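Long-range contact in amphinase-2 (Rana pipiens, PDB 2P6Z), which hydrolyses polymeric RNA, including ribosomal RNA, as a secreted endonuclease of the pancreatic ribonuclease family and is toxic to cultured carcinoma cells: residues Gln73-Thr78 with Asn95-Thr100. Sequence-based numbering, arbitrary orientation. Where two conformers were deposited one is given.
Sequences QQFTLT and NFICIT. With NA (sodium ion), chain C.
Gln74 lays its CG over the face of the Phe96 ring. CG stands 3.7 Å from the ring centroid and only 7° off the ring normal, a CH-pi contact almost exactly over the centre. CG is anti to the carbonyl carbon (chi1 -63°), and the chain runs on extended past the ring. This brings OE1 to a sodium ion at 2.9 Å. Two waters and the carbonyl oxygen of Thr94 also bind the ion. Gln74 thus packs on the ring with its methylene and binds the metal with its amide oxygen. The amide plane is turned 38° from the ring plane. Lys114 makes a cation-pi contact with the same ring. Replacing Phe96 by an alanine is likely to leave the Gln74 methylene without its apolar platform, the amide freer to swing from the sodium, and Lys114 without its aromatic partner.

Next to this pair, Phe75 and Asn95 form an antiparallel hydrogen-bonded pair. The bond from Phe75 N to Asn95 O is 2.8 Å. The return bond, from Asn95 N to Phe75 O, is longer at 3.1 Å.

Ile97 meets two apolar neighbours with different branches. Its CG2 meets Leu77 CD2 at 3.8 Å, and its CG1 and CD1 both reach Phe75 CD1. Ile49 of strand 45-50 touches all three side chains. Leu77 CD1 also reaches Asn95 CB at 4.1 Å.

The segments belong to strands 75-84 and 87-102, which form a long antiparallel hairpin. Here its paired arms reach their open end. Beyond Asn95, strand 87-102 parts from 75-84, and it also pairs with strand 105-112. The Cys98-Cys115 disulfide ties the C-terminus to strand 87-102. Such a long, bent hairpin is characteristic of the pancreatic ribonuclease fold.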
loop_
_atom_site.group_PDB
_atom_site.type_symbol
_atom_site.label_atom_id
_atom_site.label_comp_id
_atom_site.label_asym_id
_atom_site.label_seq_id
_atom_site.Cartn_x
_atom_site.Cartn_y
_atom_site.Cartn_z
ATOM N N GLN A 73 -4.770 -13.310 4.591
ATOM C CA GLN A 73 -6.099 -12.739 4.726
ATOM C C GLN A 73 -6.303 -11.603 3.741
ATOM O O GLN A 73 -5.343 -11.077 3.166
ATOM C CB GLN A 73 -6.369 -12.297 6.171
ATOM C CG GLN A 73 -6.660 -13.485 7.088
ATOM C CD GLN A 73 -6.851 -13.102 8.538
ATOM O OE1 GLN A 73 -6.232 -13.690 9.425
ATOM N NE2 GLN A 73 -7.717 -12.126 8.794
ATOM N N GLN A 74 -7.562 -11.254 3.509
ATOM C CA GLN A 74 -7.871 -10.143 2.626
ATOM C C GLN A 74 -7.829 -8.829 3.397
ATOM O O GLN A 74 -8.046 -8.797 4.613
ATOM C CB GLN A 74 -9.233 -10.326 1.963
ATOM C CG GLN A 74 -9.306 -11.545 1.056
ATOM C CD GLN A 74 -10.629 -11.657 0.354
ATOM O OE1 GLN A 74 -11.066 -10.735 -0.339
ATOM N NE2 GLN A 74 -11.280 -12.789 0.524
ATOM N N PHE A 75 -7.549 -7.750 2.678
ATOM C CA PHE A 75 -7.488 -6.423 3.279
ATOM C C PHE A 75 -8.480 -5.545 2.551
ATOM O O PHE A 75 -8.787 -5.791 1.386
ATOM C CB PHE A 75 -6.073 -5.826 3.144
ATOM C CG PHE A 75 -5.063 -6.425 4.080
ATOM C CD1 PHE A 75 -4.241 -7.463 3.665
ATOM C CD2 PHE A 75 -4.925 -5.940 5.379
ATOM C CE1 PHE A 75 -3.311 -8.027 4.531
ATOM C CE2 PHE A 75 -3.996 -6.489 6.248
ATOM C CZ PHE A 75 -3.187 -7.541 5.827
ATOM N N THR A 76 -8.994 -4.531 3.246
ATOM C CA THR A 76 -9.746 -3.468 2.592
ATOM C C THR A 76 -8.756 -2.537 1.878
ATOM O O THR A 76 -7.797 -2.041 2.495
ATOM C CB THR A 76 -10.589 -2.661 3.598
ATOM O OG1 THR A 76 -11.513 -3.538 4.265
ATOM C CG2 THR A 76 -11.378 -1.602 2.867
ATOM N N LEU A 77 -9.005 -2.313 0.587
ATOM C CA LEU A 77 -8.101 -1.556 -0.278
ATOM C C LEU A 77 -8.811 -0.411 -0.994
ATOM O O LEU A 77 -9.873 -0.608 -1.584
ATOM C CB LEU A 77 -7.485 -2.478 -1.343
ATOM C CG LEU A 77 -6.791 -3.778 -0.930
ATOM C CD1 LEU A 77 -6.413 -4.573 -2.174
ATOM C CD2 LEU A 77 -5.567 -3.503 -0.045
ATOM N N THR A 78 -8.211 0.772 -0.968
ATOM C CA THR A 78 -8.687 1.877 -1.795
ATOM C C THR A 78 -7.754 2.034 -2.978
ATOM O O THR A 78 -6.540 2.075 -2.803
ATOM C CB THR A 78 -8.783 3.205 -1.021
ATOM O OG1 THR A 78 -9.825 3.102 -0.049
ATOM C CG2 THR A 78 -9.110 4.376 -1.962
ATOM N N ASN A 95 -9.305 -7.642 -0.999
ATOM C CA ASN A 95 -8.538 -8.652 -1.706
ATOM C C ASN A 95 -7.285 -8.970 -0.912
ATOM O O ASN A 95 -6.899 -8.227 0.002
ATOM C CB ASN A 95 -8.172 -8.185 -3.127
ATOM C CG ASN A 95 -7.927 -9.347 -4.085
ATOM O OD1 ASN A 95 -7.838 -10.501 -3.676
ATOM N ND2 ASN A 95 -7.811 -9.040 -5.365
ATOM N N PHE A 96 -6.667 -10.092 -1.258
ATOM C CA PHE A 96 -5.335 -10.399 -0.809
ATOM C C PHE A 96 -4.401 -9.391 -1.473
ATOM O O PHE A 96 -4.777 -8.707 -2.439
ATOM C CB PHE A 96 -4.944 -11.828 -1.217
ATOM C CG PHE A 96 -5.910 -12.886 -0.741
ATOM C CD1 PHE A 96 -6.868 -13.407 -1.607
ATOM C CD2 PHE A 96 -5.857 -13.357 0.572
ATOM C CE1 PHE A 96 -7.776 -14.385 -1.174
ATOM C CE2 PHE A 96 -6.757 -14.337 1.016
ATOM C CZ PHE A 96 -7.714 -14.845 0.144
ATOM N N ILE A 97 -3.198 -9.278 -0.932
ATOM C CA ILE A 97 -2.159 -8.478 -1.578
ATOM C C ILE A 97 -0.887 -9.295 -1.730
ATOM O O ILE A 97 -0.671 -10.270 -1.004
ATOM C CB ILE A 97 -1.865 -7.160 -0.827
ATOM C CG1 ILE A 97 -1.439 -7.433 0.630
ATOM C CG2 ILE A 97 -3.066 -6.207 -0.935
ATOM C CD1 ILE A 97 -1.029 -6.147 1.411
ATOM N N CYS A 98 -0.059 -8.883 -2.684
ATOM C CA CYS A 98 1.244 -9.474 -2.919
ATOM C C CYS A 98 2.303 -8.401 -2.671
ATOM O O CYS A 98 2.287 -7.361 -3.326
ATOM C CB CYS A 98 1.331 -9.961 -4.369
ATOM S SG CYS A 98 2.922 -10.661 -4.806
ATOM N N ILE A 99 3.199 -8.650 -1.723
ATOM C CA ILE A 99 4.262 -7.680 -1.398
ATOM C C ILE A 99 5.639 -8.313 -1.509
ATOM O O ILE A 99 5.773 -9.542 -1.453
ATOM C CB ILE A 99 4.078 -7.037 0.014
ATOM C CG1 ILE A 99 4.081 -8.110 1.109
ATOM C CG2 ILE A 99 2.802 -6.200 0.062
ATOM C CD1 ILE A 99 4.140 -7.567 2.519
ATOM N N THR A 100 6.660 -7.483 -1.687
ATOM C CA THR A 100 8.027 -7.964 -1.577
ATOM C C THR A 100 8.438 -7.815 -0.121
ATOM O O THR A 100 8.366 -6.715 0.426
ATOM C CB THR A 100 8.996 -7.143 -2.432
ATOM O OG1 THR A 100 8.467 -7.005 -3.757
ATOM C CG2 THR A 100 10.372 -7.807 -2.482
HETATM NA NA NA C . -12.924 -9.605 -2.223
HETATM O O HOH W 1 -14.459 -10.623 -0.708
HETATM O O HOH W 2 -12.043 -10.131 -4.339
#